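Local coordinates for protein complement factor MASP-3 (Homo sapiens, PDB 3DEM) that acts as a serine protease of the complement system and, through its CUB1-EGF-CUB2 region, associates with mannan-binding lectin and ficolins in innate immunity, at residues L132-G143 and S148-C162. Residues are numbered along the deposited sequence; the frame is centred on the assembly and turned at random.
Sequences LSCDHYCHNYIG and SCRFGYILHTDNRTC. With CA (calcium ion), chain D; NAG (2-acetamido-2-deoxy-beta-D-glucopyranose), chain C.
His139 NE2 donates to Ser148 OG at 2.7 Å, the hydroxyl lying close to the imidazole plane; ND1 of the same ring is hydrogen-bonded to Tyr42 OH of the second subunit. His136 is gripped at its own edge: Arg150 N reaches ND1 over 3.1 Å with a nearly straight N-H (176°). Asp135, its CG turned anti to the backbone N (chi1 -170°), offers the anti lone pair of OD2 to Cys162 N at 3.1 Å, while OD1 forms a salt bridge with Lys189. Asp135 N donates to Arg160 O, and Tyr137 and Ser148 exchange backbone bonds as an antiparallel hydrogen-bonded pair at the open end of the 137-148 hairpin. This is the calcium-binding EGF fold, whose C-terminal loop is tied by the Cys149-Cys162 disulfide; at the turn end the Asn140 side chain and Tyr141 O bind calcium. Packing centres on the His136 ring. The Arg150 guanidinium lies flat on one face (centres 3.9 Å apart), Cys162 SG sits over the opposite face, 3.8 Å from the centroid, and the CE1 edge meets the Tyr153 face in a T-shaped pair, planes at 83°. Farther out, Arg160 bends at chi3 and runs along the 132-133 backbone, CG 3.2 Å from Ser133 O.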
loop_
_atom_site.group_PDB
_atom_site.type_symbol
_atom_site.label_atom_id
_atom_site.label_comp_id
_atom_site.label_asym_id
_atom_site.label_seq_id
_atom_site.Cartn_x
_atom_site.Cartn_y
_atom_site.Cartn_z
ATOM N N LEU A 132 10.188 22.346 0.953
ATOM C CA LEU A 132 8.939 21.961 1.612
ATOM C C LEU A 132 8.814 20.450 1.823
ATOM O O LEU A 132 7.705 19.915 1.858
ATOM C CB LEU A 132 7.731 22.479 0.824
ATOM C CG LEU A 132 7.727 23.975 0.491
ATOM C CD1 LEU A 132 6.589 24.315 -0.472
ATOM C CD2 LEU A 132 7.647 24.824 1.758
ATOM N N SER A 133 9.948 19.767 1.957
ATOM C CA SER A 133 9.952 18.347 2.327
ATOM C C SER A 133 10.669 18.187 3.663
ATOM O O SER A 133 11.271 19.142 4.156
ATOM C CB SER A 133 10.638 17.502 1.253
ATOM O OG SER A 133 11.994 17.882 1.110
ATOM N N CYS A 134 10.607 16.989 4.246
ATOM C CA CYS A 134 11.191 16.760 5.568
ATOM C C CYS A 134 12.685 17.068 5.587
ATOM O O CYS A 134 13.422 16.659 4.690
ATOM C CB CYS A 134 10.931 15.330 6.041
ATOM S SG CYS A 134 9.178 14.889 6.140
ATOM N N ASP A 135 13.118 17.801 6.608
ATOM C CA ASP A 135 14.523 18.171 6.764
ATOM C C ASP A 135 15.403 16.925 6.955
ATOM O O ASP A 135 16.407 16.761 6.259
ATOM C CB ASP A 135 14.673 19.139 7.940
ATOM C CG ASP A 135 16.054 19.776 8.024
ATOM O OD1 ASP A 135 16.886 19.575 7.118
ATOM O OD2 ASP A 135 16.303 20.494 9.012
ATOM N N HIS A 136 15.020 16.049 7.884
ATOM C CA HIS A 136 15.785 14.827 8.139
ATOM C C HIS A 136 15.063 13.572 7.641
ATOM O O HIS A 136 15.316 13.107 6.530
ATOM C CB HIS A 136 16.136 14.680 9.626
ATOM C CG HIS A 136 17.133 15.681 10.118
ATOM N ND1 HIS A 136 17.490 15.786 11.446
ATOM C CD2 HIS A 136 17.844 16.629 9.464
ATOM C CE1 HIS A 136 18.382 16.748 11.588
ATOM N NE2 HIS A 136 18.613 17.278 10.401
ATOM N N TYR A 137 14.161 13.033 8.459
ATOM C CA TYR A 137 13.454 11.800 8.116
ATOM C C TYR A 137 12.013 12.042 7.677
ATOM O O TYR A 137 11.295 12.847 8.273
ATOM C CB TYR A 137 13.447 10.836 9.302
ATOM C CG TYR A 137 14.811 10.480 9.841
ATOM C CD1 TYR A 137 15.750 9.841 9.041
ATOM C CD2 TYR A 137 15.153 10.758 11.160
ATOM C CE1 TYR A 137 17.007 9.499 9.541
ATOM C CE2 TYR A 137 16.395 10.429 11.666
ATOM C CZ TYR A 137 17.319 9.799 10.854
ATOM O OH TYR A 137 18.552 9.461 11.358
ATOM N N CYS A 138 11.595 11.327 6.636
ATOM C CA CYS A 138 10.200 11.304 6.216
ATOM C C CYS A 138 9.625 9.915 6.487
ATOM O O CYS A 138 10.270 8.912 6.205
ATOM C CB CYS A 138 10.079 11.639 4.726
ATOM S SG CYS A 138 8.374 11.788 4.103
ATOM N N HIS A 139 8.418 9.860 7.045
ATOM C CA HIS A 139 7.760 8.588 7.343
ATOM C C HIS A 139 6.413 8.535 6.635
ATOM O O HIS A 139 5.539 9.373 6.865
ATOM C CB HIS A 139 7.558 8.409 8.850
ATOM C CG HIS A 139 8.808 8.581 9.659
ATOM N ND1 HIS A 139 9.637 7.527 9.980
ATOM C CD2 HIS A 139 9.369 9.683 10.214
ATOM C CE1 HIS A 139 10.654 7.973 10.695
ATOM N NE2 HIS A 139 10.516 9.278 10.850
ATOM N N ASN A 140 6.250 7.549 5.761
ATOM C CA ASN A 140 5.002 7.386 5.036
ATOM C C ASN A 140 4.037 6.491 5.791
ATOM O O ASN A 140 4.445 5.510 6.420
ATOM C CB ASN A 140 5.258 6.795 3.649
ATOM C CG ASN A 140 4.007 6.770 2.785
ATOM O OD1 ASN A 140 3.267 7.749 2.713
ATOM N ND2 ASN A 140 3.773 5.653 2.120
ATOM N N TYR A 141 2.756 6.834 5.728
ATOM C CA TYR A 141 1.703 5.935 6.180
ATOM C C TYR A 141 0.494 6.033 5.249
ATOM O O TYR A 141 0.464 6.856 4.334
ATOM C CB TYR A 141 1.312 6.200 7.641
ATOM C CG TYR A 141 0.692 7.555 7.912
ATOM C CD1 TYR A 141 -0.673 7.769 7.742
ATOM C CD2 TYR A 141 1.468 8.614 8.364
ATOM C CE1 TYR A 141 -1.243 9.007 7.999
ATOM C CE2 TYR A 141 0.911 9.851 8.626
ATOM C CZ TYR A 141 -0.440 10.044 8.440
ATOM O OH TYR A 141 -0.986 11.275 8.704
ATOM N N ILE A 142 -0.495 5.181 5.490
ATOM C CA ILE A 142 -1.676 5.124 4.646
ATOM C C ILE A 142 -2.557 6.344 4.879
ATOM O O ILE A 142 -3.144 6.500 5.947
ATOM C CB ILE A 142 -2.460 3.804 4.876
ATOM C CG1 ILE A 142 -1.586 2.603 4.497
ATOM C CG2 ILE A 142 -3.762 3.793 4.088
ATOM C CD1 ILE A 142 -2.163 1.257 4.884
ATOM N N GLY A 143 -2.621 7.218 3.879
ATOM C CA GLY A 143 -3.456 8.407 3.957
ATOM C C GLY A 143 -2.721 9.685 4.306
ATOM O O GLY A 143 -3.295 10.769 4.231
ATOM N N SER A 148 10.308 13.430 11.068
ATOM C CA SER A 148 10.953 13.324 12.372
ATOM C C SER A 148 12.422 13.724 12.228
ATOM O O SER A 148 12.897 13.972 11.117
ATOM C CB SER A 148 10.814 11.913 12.957
ATOM O OG SER A 148 11.795 11.036 12.431
ATOM N N CYS A 149 13.141 13.785 13.343
ATOM C CA CYS A 149 14.502 14.311 13.323
ATOM C C CYS A 149 15.545 13.336 13.842
ATOM O O CYS A 149 15.225 12.391 14.561
ATOM C CB CYS A 149 14.570 15.616 14.112
ATOM S SG CYS A 149 13.491 16.874 13.419
ATOM N N ARG A 150 16.797 13.575 13.467
ATOM C CA ARG A 150 17.906 12.809 14.012
ATOM C C ARG A 150 18.035 13.025 15.511
ATOM O O ARG A 150 17.646 14.072 16.046
ATOM C CB ARG A 150 19.228 13.218 13.368
ATOM C CG ARG A 150 19.353 12.939 11.885
ATOM C CD ARG A 150 20.771 13.257 11.424
ATOM N NE ARG A 150 20.779 13.894 10.110
ATOM C CZ ARG A 150 21.404 15.037 9.827
ATOM N NH1 ARG A 150 22.102 15.680 10.761
ATOM N NH2 ARG A 150 21.343 15.528 8.595
ATOM N N PHE A 151 18.608 12.025 16.170
ATOM C CA PHE A 151 18.920 12.075 17.584
ATOM C C PHE A 151 19.657 13.367 17.915
ATOM O O PHE A 151 20.662 13.702 17.284
ATOM C CB PHE A 151 19.773 10.857 17.948
ATOM C CG PHE A 151 20.170 10.798 19.387
ATOM C CD1 PHE A 151 19.307 10.283 20.336
ATOM C CD2 PHE A 151 21.418 11.237 19.787
ATOM C CE1 PHE A 151 19.681 10.218 21.666
ATOM C CE2 PHE A 151 21.798 11.181 21.115
ATOM C CZ PHE A 151 20.927 10.669 22.054
ATOM N N GLY A 152 19.151 14.098 18.901
ATOM C CA GLY A 152 19.792 15.336 19.324
ATOM C C GLY A 152 19.138 16.567 18.727
ATOM O O GLY A 152 19.497 17.692 19.069
ATOM N N TYR A 153 18.177 16.354 17.832
ATOM C CA TYR A 153 17.453 17.453 17.191
ATOM C C TYR A 153 15.991 17.494 17.621
ATOM O O TYR A 153 15.440 16.510 18.115
ATOM C CB TYR A 153 17.498 17.323 15.671
ATOM C CG TYR A 153 18.839 17.597 15.022
ATOM C CD1 TYR A 153 19.076 18.799 14.365
ATOM C CD2 TYR A 153 19.854 16.646 15.036
ATOM C CE1 TYR A 153 20.290 19.049 13.751
ATOM C CE2 TYR A 153 21.071 16.888 14.426
ATOM C CZ TYR A 153 21.281 18.089 13.783
ATOM O OH TYR A 153 22.485 18.351 13.176
ATOM N N ILE A 154 15.360 18.642 17.403
ATOM C CA ILE A 154 13.978 18.847 17.799
ATOM C C ILE A 154 13.168 19.287 16.585
ATOM O O ILE A 154 13.549 20.228 15.883
ATOM C CB ILE A 154 13.871 19.916 18.915
ATOM C CG1 ILE A 154 14.663 19.480 20.153
ATOM C CG2 ILE A 154 12.416 20.181 19.272
ATOM C CD1 ILE A 154 14.987 20.610 21.117
ATOM N N LEU A 155 12.060 18.597 16.328
ATOM C CA LEU A 155 11.166 18.983 15.241
ATOM C C LEU A 155 10.545 20.354 15.521
ATOM O O LEU A 155 9.952 20.584 16.581
ATOM C CB LEU A 155 10.076 17.925 15.031
ATOM C CG LEU A 155 9.274 18.033 13.726
ATOM C CD1 LEU A 155 10.164 17.787 12.515
ATOM C CD2 LEU A 155 8.087 17.072 13.718
ATOM N N HIS A 156 10.699 21.261 14.562
ATOM C CA HIS A 156 10.259 22.644 14.704
ATOM C C HIS A 156 8.738 22.771 14.577
ATOM O O HIS A 156 8.052 21.807 14.255
ATOM C CB HIS A 156 10.974 23.513 13.658
ATOM C CG HIS A 156 10.776 24.986 13.842
ATOM N ND1 HIS A 156 10.987 25.625 15.046
ATOM C CD2 HIS A 156 10.412 25.951 12.964
ATOM C CE1 HIS A 156 10.741 26.917 14.906
ATOM N NE2 HIS A 156 10.396 27.141 13.651
ATOM N N THR A 157 8.216 23.969 14.826
ATOM C CA THR A 157 6.774 24.202 14.791
ATOM C C THR A 157 6.178 24.109 13.383
ATOM O O THR A 157 4.959 24.114 13.215
ATOM C CB THR A 157 6.406 25.554 15.414
ATOM O OG1 THR A 157 7.296 26.561 14.923
ATOM C CG2 THR A 157 6.515 25.485 16.927
ATOM N N ASP A 158 7.041 24.019 12.376
ATOM C CA ASP A 158 6.589 23.834 11.001
ATOM C C ASP A 158 6.377 22.349 10.701
ATOM O O ASP A 158 5.963 21.981 9.601
ATOM C CB ASP A 158 7.581 24.460 10.011
ATOM C CG ASP A 158 8.989 23.882 10.135
ATOM O OD1 ASP A 158 9.174 22.853 10.822
ATOM O OD2 ASP A 158 9.917 24.464 9.534
ATOM N N ASN A 159 6.669 21.509 11.692
ATOM C CA ASN A 159 6.497 20.062 11.589
ATOM C C ASN A 159 7.410 19.439 10.547
ATOM O O ASN A 159 7.161 18.341 10.070
ATOM C CB ASN A 159 5.041 19.707 11.277
ATOM C CG ASN A 159 4.108 20.022 12.426
ATOM O OD1 ASN A 159 4.459 19.848 13.592
ATOM N ND2 ASN A 159 2.912 20.490 12.100
ATOM N N ARG A 160 8.485 20.136 10.211
ATOM C CA ARG A 160 9.262 19.768 9.043
ATOM C C ARG A 160 10.767 19.885 9.268
ATOM O O ARG A 160 11.512 18.941 9.011
ATOM C CB ARG A 160 8.824 20.641 7.868
ATOM C CG ARG A 160 9.406 20.251 6.543
ATOM C CD ARG A 160 8.737 21.027 5.420
ATOM N NE ARG A 160 8.802 22.471 5.620
ATOM C CZ ARG A 160 9.851 23.222 5.296
ATOM N NH1 ARG A 160 10.925 22.655 4.763
ATOM N NH2 ARG A 160 9.830 24.538 5.505
ATOM N N THR A 161 11.216 21.043 9.741
ATOM C CA THR A 161 12.643 21.251 9.958
ATOM C C THR A 161 13.094 20.855 11.362
ATOM O O THR A 161 12.287 20.758 12.289
ATOM C CB THR A 161 13.080 22.695 9.619
ATOM O OG1 THR A 161 12.362 23.625 10.433
ATOM C CG2 THR A 161 12.811 22.997 8.159
ATOM N N CYS A 162 14.396 20.623 11.499
ATOM C CA CYS A 162 14.956 20.073 12.721
ATOM C C CYS A 162 15.956 21.029 13.373
ATOM O O CYS A 162 17.070 21.208 12.874
ATOM C CB CYS A 162 15.623 18.737 12.404
ATOM S SG CYS A 162 14.485 17.488 11.743
HETATM CA CA CA D . 1.112 8.253 2.369
HETATM C C1 NAG C . 2.069 20.557 13.271
HETATM C C2 NAG C . 1.146 21.309 12.307
HETATM C C3 NAG C . -0.245 21.426 12.918
HETATM C C4 NAG C . -0.731 19.993 13.083
HETATM C C5 NAG C . 0.189 19.356 14.127
HETATM C C6 NAG C . -0.266 17.965 14.568
HETATM C C7 NAG C . 1.590 23.108 10.736
HETATM C C8 NAG C . 2.159 24.484 10.535
HETATM N N2 NAG C . 1.694 22.609 11.968
HETATM O O3 NAG C . -1.126 22.190 12.118
HETATM O O4 NAG C . -2.100 19.953 13.443
HETATM O O5 NAG C . 1.519 19.289 13.618
HETATM O O6 NAG C . 0.741 17.429 15.411
HETATM O O7 NAG C . 1.060 22.496 9.804
HETATM O O HOH W 1 18.207 21.357 10.245
HETATM O O HOH W 2 12.448 16.251 9.075
HETATM O O HOH W 3 18.806 9.576 14.379
HETATM O O HOH W 4 -0.804 9.572 1.833
#